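Local coordinates for cytochrome c-552 (Thiobacillus ferrooxidans, PDB 1H1O), which carries electrons in the periplasm as a high-potential cytochrome c4 with two c-type hemes, at residues Q139-G142 with Y143-Q147; L148-H152 with N153-V157; K166-T169 with V170-K174. All coordinates share one frame; numbering follows the deposited sequence.

Interaction 1 (Q139-G142 with Y143-Q147); sequences QRYG and YIIQQ. With HEM (protoporphyrin IX containing Fe), chain D.
Tyr143, in the first turn of helix 141-153, lies against Gln139, just before the N-cap residue Arg140. The helix belongs to the second of the two cytochrome c regions. CB of Tyr143 packs on CB of Arg140 at 3.9 Å. From there CG runs anti to the backbone N (chi1 -178°), and the ring extends toward the heme propionates. On one flank, CD2 of Tyr143 meets CG of Gln139 at 3.5 Å. The Gln139 amide and the ring are inclined at 55° to each other. On the other flank, Tyr143 CE1 has CAD of the chain D heme at the ring edge, 3.6 Å away. At the tip, Tyr143 OH lies 3.0 Å from O2A of the chain D heme. It is hydrogen-bonded to O2A of the chain C heme and weakly to Arg55, so the hydroxyl sits between the propionates of both hemes.

The amide oxygen of Gln139 takes two backbone N-H groups. Gln139 OE1 accepts from Arg140 N on an in-plane lone pair, at 2.7 Å, and also accepts from Arg34 N. The helix then starts regularly, with Ile144 N bonded to Arg140 O at 3.0 Å. The Tyr141 ring stacks on His97. Over one face of the Tyr141 ring, Ile145 CD1 makes a CH-pi contact, 3.6 Å from the centroid and 22° off the normal.

Interaction 2 (L148-H152 with N153-V157); sequences LTYFH and NGTRV. With ZN (zinc ion), chain H; HEM (protoporphyrin IX containing Fe), chain C.
In the propionate pocket of the chain C heme, Arg156 lies alongside Phe151, and the two side chains point the same way. Arg156 is extended from CG to NE, which carries its guanidinium to both propionates. Arg156 NH1 donates to heme O2A at 2.9 Å, and Arg156 NH2 donates to heme O2D at 2.7 Å. Tyr42 OH is a further partner of NH2. Two bonds to two separate carboxylates limit the rotation of the guanidinium. Phe151 CZ sits over one face of it, 3.2 Å from Arg156 NE, with the ring and guanidinium planes 36° apart. The Phe151 ring turns its edge to the heme, with Phe151 CE2 3.6 Å from heme C2A.

Phe151 lies in the last turn of helix 141-153, and Arg156 in the loop that follows. Gly154 leaves the helix with positive phi (96°), and the chain reverses toward Arg156. Tyr150 O accepts two N-H groups from opposite faces of its carbonyl plane. Gly154 N reaches Tyr150 O at 2.8 Å and Arg156 N at 3.1 Å, the latter in a nearly straight bond. Neither donor lies on a lone pair. CB of Arg156 rests on CB of Tyr150 at 3.5 Å. One residue earlier, Asn153 N still bonds to Thr149 O. His152 binds a zinc ion through NE2 at 2.3 Å, while its ND1 is hydrogen-bonded to Ala165 O.

Interaction 3 (K166-T169 with V170-K174); sequences KNIT and VAQMK
Thr169 and Gln172 are brought together by their side-chain torsions. In Thr169, chi1 of 64° puts OG1 between the backbone N and the carbonyl carbon, facing the first turn of helix 170-182. In Gln172, CG is anti to the carbonyl carbon and the chain continues extended, so the amide reaches back to the residue before the helix.

The result is a capping box, with Thr169 as the N-cap. Gln172 N donates to Thr169 OG1 at 3.2 Å. In return, Thr169 N donates to Gln172 OE1 at 3.0 Å, in an almost straight bond (172° at the hydrogen). The donor is tilted 27° from the plane of the amide carbonyl. OG1 of Thr169 also makes a weak bond to OE1 of Gln172. The aliphatic part of Gln172 lies close to the hydroxyl, with Gln172 CG 3.3 Å from Thr169 OG1. The other end of the amide, NE2, is hydrogen-bonded to Glu114, which helps fix the rotation of the group.

The regular helix bonds begin with Met173 N to Thr169 O at 2.9 Å. Next to the box is an apolar contact. CG2 of Ile168 meets CG of Met173 at 3.5 Å, and the two side chains cross at a slant. Ile168 touches the chain C heme, and Met173 packs on Leu148, Thr149 and His152 of helix 141-153. The contact therefore joins the start of the last helix to the heme pocket and to the neighbouring helix.

Chemically, the box pairs one N-H of the first helical turn with a side-chain oxygen, and the N-H of the cap residue with another. Glu114, bound to the far side of the amide, would probably polarise it and make OE1 a stronger acceptor.

In the fold
Interactions 1 and 2 follow each other along helix 141-153, their centres 12 Å apart. Each sends a side chain, Tyr143 or Arg156, into the space between the hemes. Tyr143 and Arg156 converge there on O2A of the chain C heme. Interaction 3 starts helix 170-182, which packs on helix 141-153 along both other contacts. Near interaction 1, Tyr141 CE1 is 3.4 Å from Lys174 O. Near interaction 2, Met173 CE is 3.4 Å from Leu148 O. The zinc ligand His152 also borders residues 166-169, where His152 CE1 is 3.6 Å from Ile168 O.

Interaction 1 (Q139-G142 with Y143-Q147)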
loop_
_atom_site.group_PDB
_atom_site.type_symbol
_atom_site.label_atom_id
_atom_site.label_comp_id
_atom_site.label_asym_id
_atom_site.label_seq_id
_atom_site.Cartn_x
_atom_site.Cartn_y
_atom_site.Cartn_z
ATOM N N GLN A 139 -5.063 3.575 3.586
ATOM C CA GLN A 139 -4.996 2.801 2.362
ATOM C C GLN A 139 -6.290 2.003 2.234
ATOM O O GLN A 139 -6.969 1.732 3.231
ATOM C CB GLN A 139 -3.795 1.862 2.395
ATOM C CG GLN A 139 -3.521 1.156 1.071
ATOM C CD GLN A 139 -3.582 2.118 -0.104
ATOM O OE1 GLN A 139 -4.663 2.419 -0.621
ATOM N NE2 GLN A 139 -2.426 2.621 -0.517
ATOM N N ARG A 140 -6.642 1.649 1.003
ATOM C CA ARG A 140 -7.864 0.887 0.747
ATOM C C ARG A 140 -7.770 -0.505 1.353
ATOM O O ARG A 140 -6.711 -1.136 1.362
ATOM C CB ARG A 140 -8.131 0.785 -0.759
ATOM C CG ARG A 140 -8.090 2.127 -1.476
ATOM C CD ARG A 140 -9.016 2.152 -2.679
ATOM N NE ARG A 140 -10.355 1.688 -2.307
ATOM C CZ ARG A 140 -11.399 1.676 -3.131
ATOM N NH1 ARG A 140 -11.261 2.108 -4.382
ATOM N NH2 ARG A 140 -12.575 1.228 -2.705
ATOM N N TYR A 141 -8.901 -0.966 1.854
ATOM C CA TYR A 141 -9.028 -2.258 2.502
ATOM C C TYR A 141 -8.614 -3.431 1.605
ATOM O O TYR A 141 -7.744 -4.243 1.961
ATOM C CB TYR A 141 -10.477 -2.395 2.941
ATOM C CG TYR A 141 -10.858 -3.719 3.512
ATOM C CD1 TYR A 141 -10.434 -4.102 4.782
ATOM C CD2 TYR A 141 -11.678 -4.577 2.800
ATOM C CE1 TYR A 141 -10.829 -5.321 5.330
ATOM C CE2 TYR A 141 -12.079 -5.793 3.333
ATOM C CZ TYR A 141 -11.651 -6.159 4.594
ATOM O OH TYR A 141 -12.045 -7.370 5.100
ATOM N N GLY A 142 -9.248 -3.518 0.439
ATOM C CA GLY A 142 -8.939 -4.589 -0.478
ATOM C C GLY A 142 -7.494 -4.494 -0.907
ATOM O O GLY A 142 -6.819 -5.510 -1.025
ATOM N N TYR A 143 -7.002 -3.280 -1.123
ATOM C CA TYR A 143 -5.631 -3.136 -1.561
ATOM C C TYR A 143 -4.651 -3.725 -0.565
ATOM O O TYR A 143 -3.702 -4.410 -0.954
ATOM C CB TYR A 143 -5.270 -1.684 -1.796
ATOM C CG TYR A 143 -3.859 -1.546 -2.293
ATOM C CD1 TYR A 143 -3.524 -1.866 -3.612
ATOM C CD2 TYR A 143 -2.839 -1.147 -1.430
ATOM C CE1 TYR A 143 -2.195 -1.790 -4.055
ATOM C CE2 TYR A 143 -1.520 -1.068 -1.857
ATOM C CZ TYR A 143 -1.201 -1.387 -3.163
ATOM O OH TYR A 143 0.105 -1.288 -3.568
ATOM N N ILE A 144 -4.870 -3.452 0.718
ATOM C CA ILE A 144 -3.990 -3.973 1.753
ATOM C C ILE A 144 -4.015 -5.501 1.741
ATOM O O ILE A 144 -2.969 -6.162 1.679
ATOM C CB ILE A 144 -4.420 -3.449 3.128
ATOM C CG1 ILE A 144 -4.173 -1.946 3.182
ATOM C CG2 ILE A 144 -3.670 -4.196 4.243
ATOM C CD1 ILE A 144 -4.632 -1.302 4.436
ATOM N N ILE A 145 -5.220 -6.056 1.776
ATOM C CA ILE A 145 -5.398 -7.506 1.752
ATOM C C ILE A 145 -4.722 -8.093 0.523
ATOM O O ILE A 145 -4.060 -9.129 0.596
ATOM C CB ILE A 145 -6.881 -7.875 1.703
ATOM C CG1 ILE A 145 -7.572 -7.351 2.965
ATOM C CG2 ILE A 145 -7.038 -9.395 1.541
ATOM C CD1 ILE A 145 -9.052 -7.636 3.019
ATOM N N GLN A 146 -4.883 -7.422 -0.608
ATOM C CA GLN A 146 -4.286 -7.901 -1.848
ATOM C C GLN A 146 -2.771 -7.915 -1.771
ATOM O O GLN A 146 -2.121 -8.838 -2.248
ATOM C CB GLN A 146 -4.710 -7.031 -3.028
ATOM C CG GLN A 146 -4.122 -7.514 -4.348
ATOM C CD GLN A 146 -4.474 -8.974 -4.615
ATOM O OE1 GLN A 146 -3.724 -9.895 -4.261
ATOM N NE2 GLN A 146 -5.632 -9.190 -5.221
ATOM N N GLN A 147 -2.196 -6.874 -1.193
ATOM C CA GLN A 147 -0.751 -6.834 -1.098
ATOM C C GLN A 147 -0.249 -7.869 -0.080
ATOM O O GLN A 147 0.765 -8.503 -0.298
ATOM C CB GLN A 147 -0.295 -5.423 -0.757
ATOM C CG GLN A 147 -0.771 -4.410 -1.796
ATOM C CD GLN A 147 -0.403 -4.842 -3.199
ATOM O OE1 GLN A 147 -1.227 -4.789 -4.127
ATOM N NE2 GLN A 147 0.835 -5.283 -3.365
HETATM C CHA HEM D . -0.273 0.971 -7.895
HETATM C CHB HEM D . 1.696 5.084 -9.398
HETATM C CHC HEM D . -1.303 5.093 -13.171
HETATM C CHD HEM D . -3.336 1.082 -11.628
HETATM C C1A HEM D . 0.547 2.099 -7.959
HETATM C C2A HEM D . 1.606 2.429 -7.028
HETATM C C3A HEM D . 2.161 3.599 -7.453
HETATM C C4A HEM D . 1.428 3.965 -8.647
HETATM C CMA HEM D . 3.301 4.396 -6.870
HETATM C CAA HEM D . 1.996 1.602 -5.827
HETATM C CBA HEM D . 1.316 2.081 -4.525
HETATM C CGA HEM D . 1.624 1.321 -3.372
HETATM O O1A HEM D . 0.926 1.598 -2.333
HETATM O O2A HEM D . 2.498 0.431 -3.332
HETATM C C1B HEM D . 1.041 5.437 -10.562
HETATM C C2B HEM D . 1.395 6.601 -11.338
HETATM C C3B HEM D . 0.570 6.596 -12.424
HETATM C C4B HEM D . -0.302 5.443 -12.274
HETATM C CMB HEM D . 2.500 7.568 -10.954
HETATM C CAB HEM D . 0.518 7.547 -13.592
HETATM C CBB HEM D . 1.819 7.611 -14.438
HETATM C C1C HEM D . -2.129 4.014 -13.082
HETATM C C2C HEM D . -3.154 3.680 -14.040
HETATM C C3C HEM D . -3.713 2.529 -13.586
HETATM C C4C HEM D . -3.051 2.190 -12.379
HETATM C CMC HEM D . -3.444 4.505 -15.265
HETATM C CAC HEM D . -4.839 1.678 -14.198
HETATM C CBC HEM D . -4.548 1.212 -15.656
HETATM C C1D HEM D . -2.687 0.693 -10.466
HETATM C C2D HEM D . -3.012 -0.518 -9.738
HETATM C C3D HEM D . -2.137 -0.555 -8.716
HETATM C C4D HEM D . -1.304 0.644 -8.796
HETATM C CMD HEM D . -4.098 -1.488 -10.139
HETATM C CAD HEM D . -1.955 -1.601 -7.670
HETATM C CBD HEM D . -1.166 -2.780 -8.446
HETATM C CGD HEM D . -0.423 -3.675 -7.663
HETATM O O1D HEM D . -1.012 -4.343 -6.793
HETATM O O2D HEM D . 0.815 -3.850 -7.850
HETATM N NA HEM D . 0.449 3.039 -8.935
HETATM N NB HEM D . 0.001 4.732 -11.137
HETATM N NC HEM D . -2.083 3.084 -12.060
HETATM N ND HEM D . -1.657 1.382 -9.879
HETATM FE FE HEM D . -0.853 3.068 -10.492
#

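Interaction 2 (L148-H152 with N153-V157)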
loop_
_atom_site.group_PDB
_atom_site.type_symbol
_atom_site.label_atom_id
_atom_site.label_comp_id
_atom_site.label_asym_id
_atom_site.label_seq_id
_atom_site.Cartn_x
_atom_site.Cartn_y
_atom_site.Cartn_z
ATOM N N LEU A 148 -0.969 -8.056 1.018
ATOM C CA LEU A 148 -0.542 -9.036 1.990
ATOM C C LEU A 148 -0.600 -10.414 1.330
ATOM O O LEU A 148 0.231 -11.278 1.587
ATOM C CB LEU A 148 -1.430 -8.966 3.234
ATOM C CG LEU A 148 -1.116 -7.721 4.066
ATOM C CD1 LEU A 148 -2.057 -7.646 5.264
ATOM C CD2 LEU A 148 0.358 -7.771 4.506
ATOM N N THR A 149 -1.578 -10.603 0.456
ATOM C CA THR A 149 -1.716 -11.867 -0.251
ATOM C C THR A 149 -0.504 -12.059 -1.171
ATOM O O THR A 149 0.090 -13.141 -1.224
ATOM C CB THR A 149 -2.998 -11.868 -1.078
ATOM O OG1 THR A 149 -4.107 -11.642 -0.202
ATOM C CG2 THR A 149 -3.189 -13.211 -1.792
ATOM N N TYR A 150 -0.138 -10.999 -1.889
ATOM C CA TYR A 150 1.003 -11.036 -2.811
ATOM C C TYR A 150 2.316 -11.286 -2.056
ATOM O O TYR A 150 3.208 -11.974 -2.547
ATOM C CB TYR A 150 1.110 -9.710 -3.568
ATOM C CG TYR A 150 0.098 -9.480 -4.679
ATOM C CD1 TYR A 150 -0.311 -8.188 -4.991
ATOM C CD2 TYR A 150 -0.396 -10.531 -5.460
ATOM C CE1 TYR A 150 -1.173 -7.932 -6.039
ATOM C CE2 TYR A 150 -1.272 -10.288 -6.528
ATOM C CZ TYR A 150 -1.656 -8.977 -6.811
ATOM O OH TYR A 150 -2.516 -8.662 -7.845
ATOM N N PHE A 151 2.434 -10.697 -0.874
ATOM C CA PHE A 151 3.625 -10.867 -0.048
ATOM C C PHE A 151 3.670 -12.277 0.527
ATOM O O PHE A 151 4.723 -12.911 0.579
ATOM C CB PHE A 151 3.624 -9.861 1.105
ATOM C CG PHE A 151 3.970 -8.465 0.695
ATOM C CD1 PHE A 151 5.113 -8.210 -0.052
ATOM C CD2 PHE A 151 3.206 -7.392 1.123
ATOM C CE1 PHE A 151 5.494 -6.900 -0.357
ATOM C CE2 PHE A 151 3.590 -6.075 0.818
ATOM C CZ PHE A 151 4.732 -5.842 0.085
ATOM N N HIS A 152 2.513 -12.746 0.973
ATOM C CA HIS A 152 2.386 -14.073 1.543
ATOM C C HIS A 152 2.626 -15.077 0.428
ATOM O O HIS A 152 3.253 -16.108 0.630
ATOM C CB HIS A 152 0.991 -14.246 2.117
ATOM C CG HIS A 152 0.797 -15.542 2.832
ATOM N ND1 HIS A 152 1.349 -15.800 4.070
ATOM C CD2 HIS A 152 0.142 -16.667 2.467
ATOM C CE1 HIS A 152 1.038 -17.031 4.435
ATOM N NE2 HIS A 152 0.307 -17.577 3.480
ATOM N N ASN A 153 2.127 -14.749 -0.758
ATOM C CA ASN A 153 2.294 -15.581 -1.948
ATOM C C ASN A 153 3.719 -15.600 -2.451
ATOM O O ASN A 153 4.184 -16.608 -2.970
ATOM C CB ASN A 153 1.438 -15.048 -3.105
ATOM C CG ASN A 153 0.041 -15.569 -3.070
ATOM O OD1 ASN A 153 -0.822 -15.119 -3.832
ATOM N ND2 ASN A 153 -0.205 -16.543 -2.189
ATOM N N GLY A 154 4.389 -14.460 -2.337
ATOM C CA GLY A 154 5.742 -14.346 -2.852
ATOM C C GLY A 154 5.675 -13.739 -4.250
ATOM O O GLY A 154 6.700 -13.510 -4.898
ATOM N N THR A 155 4.466 -13.457 -4.731
ATOM C CA THR A 155 4.342 -12.884 -6.065
ATOM C C THR A 155 4.792 -11.418 -6.072
ATOM O O THR A 155 5.216 -10.890 -7.106
ATOM C CB THR A 155 2.912 -13.090 -6.622
ATOM O OG1 THR A 155 1.938 -12.606 -5.689
ATOM C CG2 THR A 155 2.669 -14.584 -6.836
ATOM N N ARG A 156 4.684 -10.753 -4.925
ATOM C CA ARG A 156 5.217 -9.413 -4.817
ATOM C C ARG A 156 6.473 -9.702 -4.008
ATOM O O ARG A 156 6.398 -10.068 -2.829
ATOM C CB ARG A 156 4.310 -8.454 -4.053
ATOM C CG ARG A 156 4.981 -7.090 -3.938
ATOM C CD ARG A 156 4.091 -6.031 -3.336
ATOM N NE ARG A 156 4.878 -4.859 -2.982
ATOM C CZ ARG A 156 4.373 -3.741 -2.482
ATOM N NH1 ARG A 156 3.066 -3.633 -2.288
ATOM N NH2 ARG A 156 5.185 -2.744 -2.143
ATOM N N VAL A 157 7.625 -9.568 -4.655
ATOM C CA VAL A 157 8.894 -9.871 -4.025
ATOM C C VAL A 157 9.501 -8.737 -3.220
ATOM O O VAL A 157 9.797 -7.654 -3.737
ATOM C CB VAL A 157 9.930 -10.329 -5.075
ATOM C CG1 VAL A 157 11.260 -10.594 -4.408
ATOM C CG2 VAL A 157 9.449 -11.585 -5.776
HETATM ZN ZN ZN H . -0.135 -19.792 3.068
HETATM C CHA HEM C . 4.865 -2.705 2.634
HETATM C CHB HEM C . 1.680 -4.611 5.658
HETATM C CHC HEM C . 5.219 -5.244 8.867
HETATM C CHD HEM C . 8.354 -3.299 5.866
HETATM C C1A HEM C . 3.666 -3.172 3.174
HETATM C C2A HEM C . 2.392 -3.174 2.490
HETATM C C3A HEM C . 1.479 -3.701 3.334
HETATM C C4A HEM C . 2.225 -4.032 4.545
HETATM C CMA HEM C . 0.011 -3.936 3.133
HETATM C CAA HEM C . 2.180 -2.681 1.101
HETATM C CBA HEM C . 1.941 -1.180 1.020
HETATM C CGA HEM C . 1.561 -0.726 -0.235
HETATM O O1A HEM C . 1.199 0.485 -0.276
HETATM O O2A HEM C . 1.584 -1.419 -1.257
HETATM C C1B HEM C . 2.388 -4.949 6.795
HETATM C C2B HEM C . 1.785 -5.598 7.930
HETATM C C3B HEM C . 2.797 -5.802 8.813
HETATM C C4B HEM C . 3.986 -5.244 8.240
HETATM C CMB HEM C . 0.321 -5.968 8.008
HETATM C CAB HEM C . 2.793 -6.477 10.138
HETATM C CBB HEM C . 2.173 -7.910 10.113
HETATM C C1C HEM C . 6.373 -4.762 8.351
HETATM C C2C HEM C . 7.650 -4.784 9.020
HETATM C C3C HEM C . 8.523 -4.245 8.134
HETATM C C4C HEM C . 7.790 -3.882 6.977
HETATM C CMC HEM C . 7.855 -5.341 10.416
HETATM C CAC HEM C . 10.048 -4.027 8.244
HETATM C CBC HEM C . 10.832 -5.318 8.648
HETATM C C1D HEM C . 7.685 -2.955 4.708
HETATM C C2D HEM C . 8.333 -2.358 3.547
HETATM C C3D HEM C . 7.363 -2.204 2.646
HETATM C C4D HEM C . 6.105 -2.695 3.258
HETATM C CMD HEM C . 9.795 -2.037 3.461
HETATM C CAD HEM C . 7.445 -1.656 1.243
HETATM C CBD HEM C . 8.032 -2.771 0.268
HETATM C CGD HEM C . 8.491 -2.252 -0.965
HETATM O O1D HEM C . 9.556 -1.540 -1.012
HETATM O O2D HEM C . 7.861 -2.490 -2.030
HETATM N NA HEM C . 3.556 -3.692 4.415
HETATM N NB HEM C . 3.742 -4.737 6.990
HETATM N NC HEM C . 6.477 -4.194 7.093
HETATM N ND HEM C . 6.329 -3.147 4.508
HETATM FE FE HEM C . 5.030 -3.928 5.771
#

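Interaction 3 (K166-T169 with V170-K174)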
loop_
_atom_site.group_PDB
_atom_site.type_symbol
_atom_site.label_atom_id
_atom_site.label_comp_id
_atom_site.label_asym_id
_atom_site.label_seq_id
_atom_site.Cartn_x
_atom_site.Cartn_y
_atom_site.Cartn_z
ATOM N N LYS A 166 4.721 -14.165 5.951
ATOM C CA LYS A 166 4.785 -15.621 6.008
ATOM C C LYS A 166 3.705 -16.292 6.851
ATOM O O LYS A 166 3.090 -17.259 6.417
ATOM C CB LYS A 166 6.161 -16.054 6.524
ATOM C CG LYS A 166 6.310 -17.546 6.753
ATOM C CD LYS A 166 7.543 -17.859 7.605
ATOM C CE LYS A 166 8.833 -17.339 6.964
ATOM N NZ LYS A 166 10.057 -17.622 7.787
ATOM N N ASN A 167 3.470 -15.778 8.049
ATOM C CA ASN A 167 2.492 -16.375 8.942
ATOM C C ASN A 167 1.141 -15.691 9.037
ATOM O O ASN A 167 0.277 -16.148 9.772
ATOM C CB ASN A 167 3.084 -16.473 10.344
ATOM C CG ASN A 167 4.398 -17.185 10.350
ATOM O OD1 ASN A 167 5.353 -16.737 10.978
ATOM N ND2 ASN A 167 4.462 -18.300 9.648
ATOM N N ILE A 168 0.943 -14.608 8.309
ATOM C CA ILE A 168 -0.338 -13.933 8.385
ATOM C C ILE A 168 -1.405 -14.740 7.668
ATOM O O ILE A 168 -1.220 -15.153 6.523
ATOM C CB ILE A 168 -0.269 -12.529 7.759
ATOM C CG1 ILE A 168 0.868 -11.733 8.406
ATOM C CG2 ILE A 168 -1.598 -11.799 7.971
ATOM C CD1 ILE A 168 1.199 -10.424 7.680
ATOM N N THR A 169 -2.515 -14.981 8.352
ATOM C CA THR A 169 -3.620 -15.714 7.747
ATOM C C THR A 169 -4.533 -14.696 7.039
ATOM O O THR A 169 -4.446 -13.480 7.274
ATOM C CB THR A 169 -4.482 -16.428 8.798
ATOM O OG1 THR A 169 -5.099 -15.433 9.626
ATOM C CG2 THR A 169 -3.639 -17.374 9.673
ATOM N N VAL A 170 -5.408 -15.207 6.178
ATOM C CA VAL A 170 -6.349 -14.367 5.450
ATOM C C VAL A 170 -7.198 -13.593 6.453
ATOM O O VAL A 170 -7.456 -12.407 6.275
ATOM C CB VAL A 170 -7.283 -15.213 4.565
ATOM C CG1 VAL A 170 -8.360 -14.333 3.968
ATOM C CG2 VAL A 170 -6.486 -15.889 3.462
ATOM N N ALA A 171 -7.617 -14.272 7.516
ATOM C CA ALA A 171 -8.430 -13.636 8.538
ATOM C C ALA A 171 -7.729 -12.417 9.156
ATOM O O ALA A 171 -8.344 -11.360 9.306
ATOM C CB ALA A 171 -8.778 -14.636 9.608
ATOM N N GLN A 172 -6.452 -12.561 9.513
ATOM C CA GLN A 172 -5.695 -11.465 10.104
ATOM C C GLN A 172 -5.436 -10.368 9.071
ATOM O O GLN A 172 -5.442 -9.177 9.406
ATOM C CB GLN A 172 -4.372 -11.981 10.669
ATOM C CG GLN A 172 -4.546 -12.975 11.816
ATOM C CD GLN A 172 -3.278 -13.772 12.115
ATOM O OE1 GLN A 172 -2.472 -14.042 11.221
ATOM N NE2 GLN A 172 -3.110 -14.171 13.376
ATOM N N MET A 173 -5.200 -10.761 7.820
ATOM C CA MET A 173 -4.983 -9.773 6.766
ATOM C C MET A 173 -6.172 -8.831 6.743
ATOM O O MET A 173 -6.014 -7.620 6.603
ATOM C CB MET A 173 -4.880 -10.429 5.392
ATOM C CG MET A 173 -3.595 -11.175 5.133
ATOM S SD MET A 173 -3.629 -11.852 3.476
ATOM C CE MET A 173 -2.127 -12.841 3.512
ATOM N N LYS A 174 -7.364 -9.401 6.883
ATOM C CA LYS A 174 -8.599 -8.621 6.882
ATOM C C LYS A 174 -8.652 -7.665 8.086
ATOM O O LYS A 174 -9.075 -6.515 7.968
ATOM C CB LYS A 174 -9.805 -9.560 6.903
ATOM C CG LYS A 174 -9.960 -10.410 5.646
ATOM C CD LYS A 174 -11.182 -11.309 5.759
ATOM C CE LYS A 174 -11.474 -12.039 4.456
ATOM N NZ LYS A 174 -12.665 -12.923 4.599
#